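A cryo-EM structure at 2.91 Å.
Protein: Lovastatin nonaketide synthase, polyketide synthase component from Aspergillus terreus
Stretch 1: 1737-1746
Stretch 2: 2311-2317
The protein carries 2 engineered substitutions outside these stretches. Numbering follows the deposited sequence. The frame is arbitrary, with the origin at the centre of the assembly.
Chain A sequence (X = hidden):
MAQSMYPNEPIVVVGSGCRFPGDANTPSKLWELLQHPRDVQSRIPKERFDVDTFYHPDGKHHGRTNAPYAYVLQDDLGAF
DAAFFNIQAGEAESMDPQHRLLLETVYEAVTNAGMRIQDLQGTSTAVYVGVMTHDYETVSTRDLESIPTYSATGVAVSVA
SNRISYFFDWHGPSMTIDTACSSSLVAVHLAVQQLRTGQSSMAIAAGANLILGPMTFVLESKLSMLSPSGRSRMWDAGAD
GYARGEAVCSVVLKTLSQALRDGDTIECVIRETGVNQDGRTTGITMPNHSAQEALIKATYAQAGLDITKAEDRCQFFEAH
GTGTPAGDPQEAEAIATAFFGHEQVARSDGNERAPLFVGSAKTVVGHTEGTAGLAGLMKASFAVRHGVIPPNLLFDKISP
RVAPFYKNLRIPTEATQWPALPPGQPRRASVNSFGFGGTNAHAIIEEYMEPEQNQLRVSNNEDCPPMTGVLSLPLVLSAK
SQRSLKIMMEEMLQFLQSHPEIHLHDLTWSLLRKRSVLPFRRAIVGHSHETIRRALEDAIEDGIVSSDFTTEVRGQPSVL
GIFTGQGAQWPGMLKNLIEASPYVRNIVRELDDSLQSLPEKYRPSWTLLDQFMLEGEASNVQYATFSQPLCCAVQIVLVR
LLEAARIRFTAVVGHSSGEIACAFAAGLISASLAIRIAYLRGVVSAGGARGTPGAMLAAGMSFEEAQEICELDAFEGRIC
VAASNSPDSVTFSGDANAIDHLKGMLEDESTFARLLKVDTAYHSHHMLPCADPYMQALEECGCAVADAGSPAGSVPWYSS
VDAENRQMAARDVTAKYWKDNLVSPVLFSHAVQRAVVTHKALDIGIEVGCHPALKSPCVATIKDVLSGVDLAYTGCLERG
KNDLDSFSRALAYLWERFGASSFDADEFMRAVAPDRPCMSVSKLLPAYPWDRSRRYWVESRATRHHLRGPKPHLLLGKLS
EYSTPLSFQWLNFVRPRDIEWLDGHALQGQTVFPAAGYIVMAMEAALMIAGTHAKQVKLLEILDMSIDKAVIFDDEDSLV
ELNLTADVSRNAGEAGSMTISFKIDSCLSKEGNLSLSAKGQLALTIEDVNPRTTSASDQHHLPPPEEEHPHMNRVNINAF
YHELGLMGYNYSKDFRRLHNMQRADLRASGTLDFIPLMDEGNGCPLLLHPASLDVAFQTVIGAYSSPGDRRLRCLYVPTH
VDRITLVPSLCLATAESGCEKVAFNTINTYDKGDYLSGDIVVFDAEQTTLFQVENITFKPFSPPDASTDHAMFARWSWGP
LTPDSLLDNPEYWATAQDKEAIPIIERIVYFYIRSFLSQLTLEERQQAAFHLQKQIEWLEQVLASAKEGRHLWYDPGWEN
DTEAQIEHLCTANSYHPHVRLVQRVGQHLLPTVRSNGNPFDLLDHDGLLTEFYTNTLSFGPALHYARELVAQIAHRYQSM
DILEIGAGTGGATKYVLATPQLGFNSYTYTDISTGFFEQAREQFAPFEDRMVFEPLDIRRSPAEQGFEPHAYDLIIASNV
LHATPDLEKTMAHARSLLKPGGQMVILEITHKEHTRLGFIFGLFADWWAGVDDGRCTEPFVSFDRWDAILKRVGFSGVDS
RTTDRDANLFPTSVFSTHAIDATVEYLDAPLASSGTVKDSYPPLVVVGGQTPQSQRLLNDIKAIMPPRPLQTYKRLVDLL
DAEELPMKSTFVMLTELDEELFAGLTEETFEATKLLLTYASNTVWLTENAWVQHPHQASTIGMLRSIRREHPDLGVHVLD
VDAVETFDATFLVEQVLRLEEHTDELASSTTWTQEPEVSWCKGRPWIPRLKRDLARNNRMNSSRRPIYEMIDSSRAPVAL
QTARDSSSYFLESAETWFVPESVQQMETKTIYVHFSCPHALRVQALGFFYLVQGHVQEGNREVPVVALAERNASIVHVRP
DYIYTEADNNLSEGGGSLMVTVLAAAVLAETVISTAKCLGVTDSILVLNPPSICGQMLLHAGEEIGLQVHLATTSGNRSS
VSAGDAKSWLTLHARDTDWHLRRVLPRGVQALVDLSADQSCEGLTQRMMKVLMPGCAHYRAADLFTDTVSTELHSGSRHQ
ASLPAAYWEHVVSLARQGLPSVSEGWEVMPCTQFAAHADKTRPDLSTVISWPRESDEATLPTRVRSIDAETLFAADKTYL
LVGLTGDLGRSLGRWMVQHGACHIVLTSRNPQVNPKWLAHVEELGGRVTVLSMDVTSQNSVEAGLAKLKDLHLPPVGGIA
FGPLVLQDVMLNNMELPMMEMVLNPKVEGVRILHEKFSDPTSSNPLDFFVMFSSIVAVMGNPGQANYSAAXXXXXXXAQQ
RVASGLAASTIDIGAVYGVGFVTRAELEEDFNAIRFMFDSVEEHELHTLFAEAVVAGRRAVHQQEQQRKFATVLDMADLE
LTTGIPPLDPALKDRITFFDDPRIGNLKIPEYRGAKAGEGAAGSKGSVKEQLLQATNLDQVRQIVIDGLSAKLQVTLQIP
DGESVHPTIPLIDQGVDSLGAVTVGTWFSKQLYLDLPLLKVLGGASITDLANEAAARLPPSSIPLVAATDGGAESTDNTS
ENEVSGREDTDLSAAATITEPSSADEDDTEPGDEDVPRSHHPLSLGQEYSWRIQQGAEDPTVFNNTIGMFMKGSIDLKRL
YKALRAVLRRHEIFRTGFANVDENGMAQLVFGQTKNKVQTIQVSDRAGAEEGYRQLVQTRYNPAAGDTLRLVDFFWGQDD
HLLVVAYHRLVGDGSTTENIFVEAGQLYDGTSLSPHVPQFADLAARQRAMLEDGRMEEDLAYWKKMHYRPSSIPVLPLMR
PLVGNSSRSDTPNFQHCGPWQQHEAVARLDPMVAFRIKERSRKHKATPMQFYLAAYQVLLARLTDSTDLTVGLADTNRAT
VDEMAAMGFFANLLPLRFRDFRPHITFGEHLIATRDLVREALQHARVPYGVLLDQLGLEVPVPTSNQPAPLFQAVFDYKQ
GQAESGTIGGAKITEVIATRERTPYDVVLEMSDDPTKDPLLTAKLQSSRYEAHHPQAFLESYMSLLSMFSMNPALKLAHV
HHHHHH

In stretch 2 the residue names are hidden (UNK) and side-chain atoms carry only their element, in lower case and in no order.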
# COMPACT_ATOMS: atom_id res chain seq x y z
N GLN A 1737 -42.33 45.12 -49.68
CA GLN A 1737 -41.65 46.29 -49.13
C GLN A 1737 -40.58 45.87 -48.14
O GLN A 1737 -39.52 46.50 -48.06
CB GLN A 1737 -42.67 47.21 -48.46
CG GLN A 1737 -43.78 47.68 -49.38
CD GLN A 1737 -44.80 48.54 -48.67
OE1 GLN A 1737 -44.63 48.91 -47.51
NE2 GLN A 1737 -45.89 48.87 -49.37
N ALA A 1738 -40.82 44.79 -47.39
CA ALA A 1738 -39.80 44.31 -46.45
C ALA A 1738 -38.63 43.67 -47.18
O ALA A 1738 -37.49 43.74 -46.70
CB ALA A 1738 -40.42 43.32 -45.47
N SER A 1739 -38.88 43.02 -48.32
CA SER A 1739 -37.78 42.52 -49.13
C SER A 1739 -36.92 43.67 -49.62
O SER A 1739 -35.69 43.59 -49.62
CB SER A 1739 -38.32 41.73 -50.32
OG SER A 1739 -39.48 41.01 -49.96
N THR A 1740 -37.56 44.76 -50.03
CA THR A 1740 -36.81 45.97 -50.37
C THR A 1740 -36.03 46.47 -49.17
O THR A 1740 -34.87 46.87 -49.30
CB THR A 1740 -37.75 47.05 -50.88
OG1 THR A 1740 -38.62 46.51 -51.89
CG2 THR A 1740 -36.96 48.20 -51.48
N ILE A 1741 -36.65 46.46 -47.99
CA ILE A 1741 -35.97 46.91 -46.78
C ILE A 1741 -34.72 46.08 -46.54
O ILE A 1741 -33.67 46.61 -46.17
CB ILE A 1741 -36.92 46.86 -45.58
CG1 ILE A 1741 -37.96 47.98 -45.69
CG2 ILE A 1741 -36.14 46.98 -44.28
CD1 ILE A 1741 -39.09 47.87 -44.68
N GLY A 1742 -34.82 44.76 -46.72
CA GLY A 1742 -33.66 43.90 -46.53
C GLY A 1742 -32.57 44.15 -47.57
O GLY A 1742 -31.38 44.17 -47.24
N MET A 1743 -32.97 44.32 -48.83
CA MET A 1743 -31.99 44.65 -49.86
C MET A 1743 -31.24 45.92 -49.51
O MET A 1743 -30.01 45.98 -49.62
CB MET A 1743 -32.70 44.80 -51.21
CG MET A 1743 -31.77 45.10 -52.38
SD MET A 1743 -32.67 45.58 -53.87
CE MET A 1743 -33.40 47.13 -53.34
N LEU A 1744 -31.96 46.94 -49.05
CA LEU A 1744 -31.33 48.20 -48.69
C LEU A 1744 -30.50 48.07 -47.42
O LEU A 1744 -29.48 48.75 -47.27
CB LEU A 1744 -32.41 49.27 -48.53
CG LEU A 1744 -33.34 49.35 -49.73
CD1 LEU A 1744 -34.59 50.13 -49.39
CD2 LEU A 1744 -32.61 49.94 -50.92
N ARG A 1745 -30.93 47.20 -46.51
CA ARG A 1745 -30.17 46.92 -45.31
C ARG A 1745 -28.81 46.34 -45.66
O ARG A 1745 -27.79 46.72 -45.07
CB ARG A 1745 -30.97 45.96 -44.43
CG ARG A 1745 -30.34 45.57 -43.12
CD ARG A 1745 -31.32 44.75 -42.30
NE ARG A 1745 -32.54 45.49 -42.01
CZ ARG A 1745 -33.61 44.96 -41.44
NH1 ARG A 1745 -33.66 43.69 -41.10
NH2 ARG A 1745 -34.67 45.74 -41.20
N SER A 1746 -28.78 45.42 -46.62
CA SER A 1746 -27.50 44.89 -47.09
C SER A 1746 -26.72 45.94 -47.87
O SER A 1746 -25.49 45.98 -47.80
CB SER A 1746 -27.72 43.65 -47.95
OG SER A 1746 -28.08 42.54 -47.15
N UNK A 2311 -34.71 36.88 -46.99
CA UNK A 2311 -34.97 36.61 -45.58
C UNK A 2311 -35.90 37.66 -44.97
O UNK A 2311 -36.69 37.34 -44.09
o UNK A 2311 -33.34 34.25 -45.36
c UNK A 2311 -33.66 36.55 -44.80
c UNK A 2311 -32.81 35.34 -45.17
n UNK A 2311 -31.51 35.53 -45.26
N UNK A 2312 -35.82 38.91 -45.43
CA UNK A 2312 -36.71 39.94 -44.92
C UNK A 2312 -38.13 39.75 -45.44
O UNK A 2312 -39.09 40.07 -44.74
c UNK A 2312 -36.18 41.32 -45.28
s UNK A 2312 -34.74 41.80 -44.29
N UNK A 2313 -38.29 39.22 -46.66
CA UNK A 2313 -39.61 38.80 -47.10
C UNK A 2313 -40.14 37.72 -46.17
O UNK A 2313 -41.32 37.72 -45.80
c UNK A 2313 -41.70 36.91 -48.74
c UNK A 2313 -43.51 37.58 -50.14
c UNK A 2313 -40.97 38.04 -49.10
o UNK A 2313 -44.77 37.35 -50.65
c UNK A 2313 -42.81 38.71 -50.51
c UNK A 2313 -41.55 38.93 -49.99
c UNK A 2313 -42.96 36.68 -49.25
c UNK A 2313 -39.59 38.29 -48.53
N UNK A 2314 -39.28 36.78 -45.79
CA UNK A 2314 -39.69 35.75 -44.83
C UNK A 2314 -40.13 36.38 -43.51
O UNK A 2314 -41.17 36.00 -42.94
c UNK A 2314 -38.51 33.51 -45.45
c UNK A 2314 -38.68 33.84 -46.92
c UNK A 2314 -37.21 32.74 -45.22
c UNK A 2314 -38.53 34.77 -44.59
N UNK A 2315 -39.35 37.34 -43.01
CA UNK A 2315 -39.68 37.99 -41.75
C UNK A 2315 -41.03 38.69 -41.83
O UNK A 2315 -41.86 38.56 -40.92
c UNK A 2315 -37.27 38.38 -40.95
c UNK A 2315 -38.59 38.99 -41.37
o UNK A 2315 -36.46 40.62 -40.83
c UNK A 2315 -36.22 39.43 -40.67
n UNK A 2315 -35.04 38.99 -40.23
N UNK A 2316 -41.25 39.45 -42.90
CA UNK A 2316 -42.50 40.18 -43.03
C UNK A 2316 -43.68 39.25 -43.23
O UNK A 2316 -44.78 39.53 -42.74
c UNK A 2316 -42.41 41.18 -44.17
N UNK A 2317 -43.49 38.15 -43.95
CA UNK A 2317 -44.57 37.18 -44.09
C UNK A 2317 -44.91 36.57 -42.74
O UNK A 2317 -46.09 36.40 -42.41
c UNK A 2317 -44.19 36.09 -45.09
c UNK A 2317 -45.17 33.83 -44.61
c UNK A 2317 -45.34 35.12 -45.39
c UNK A 2317 -45.42 34.84 -46.88

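Both stretches are helical, and their N-to-C directions differ by 140°, so they run roughly antiparallel.

Position 2311 has four side-chain atoms: two carbons, the second carrying one oxygen and one nitrogen. That is a short carboxamide. It leaves sideways and touches nothing on stretch 1. The residue is Asn2311.

Position 2312 has one carbon followed by one sulfur. No further carbon follows the sulfur, so this is a thiol side chain rather than a thioether. Its CB lies 3.1 Å from Ala1738 O, and its sulfur lies 3.3 Å from Gly1742 CA. The residue is Cys2312. Its SG is also 3.9 Å from Arg1745 NH1. With chi1 at -73° (m), the side chain sits as a knob among Ala1738, Ser1739, Gly1742 and Arg1745.

Position 2313 has one carbon, then a six-carbon ring bearing one oxygen at the far end. This is a phenol. The ring meets Ser1739 with its edge, near the ring plane. The residue is Tyr2313. Its CD2 lies 2.9 Å from Ser1739 OG, a tight approach that is not a hydrogen bond. The hydroxyl of Ser1739 is hydrogen-bonded to a residue just outside the stretches.

Position 2314 has four carbons, forked at the second. Its CA-to-CB bond points away from stretch 1, and it makes no contact there. The residue is Leu2314.

Position 2315 has three carbons, the third carrying one oxygen and one nitrogen. This carboxamide is one carbon longer than that of Asn2311. It starts toward stretch 1 but only skirts Arg1745. The residue is Gln2315. Its OE1 is 4.2 Å from Arg1745 NH1, too far for a hydrogen bond.

Position 2316 has a single carbon. That methyl points toward stretch 1 and meets another methyl: the CB of 2316 lies 3.2 Å from Ala1738 CB. The residue is Ala2316.

Position 2317 has four carbons, forked at the second. It is out of reach of stretch 1. The residue is Leu2317.

The contact works by close packing of small residues. The helix axes approach to 7.3 Å, and Ser1739 CA and Tyr2313 CA are 4.6 Å apart. Gly1742 leaves room for the thiol: an ideal CB there would lie 2.5 Å from Cys2312 SG, a clash. The paired methyls of Ala1738 and Ala2316 continue the seam. No hydrogen bond crosses between the stretches, and the buried surface is a modest 292 Å².

Stretch 2, residues 2311-2317: NCYLQAL
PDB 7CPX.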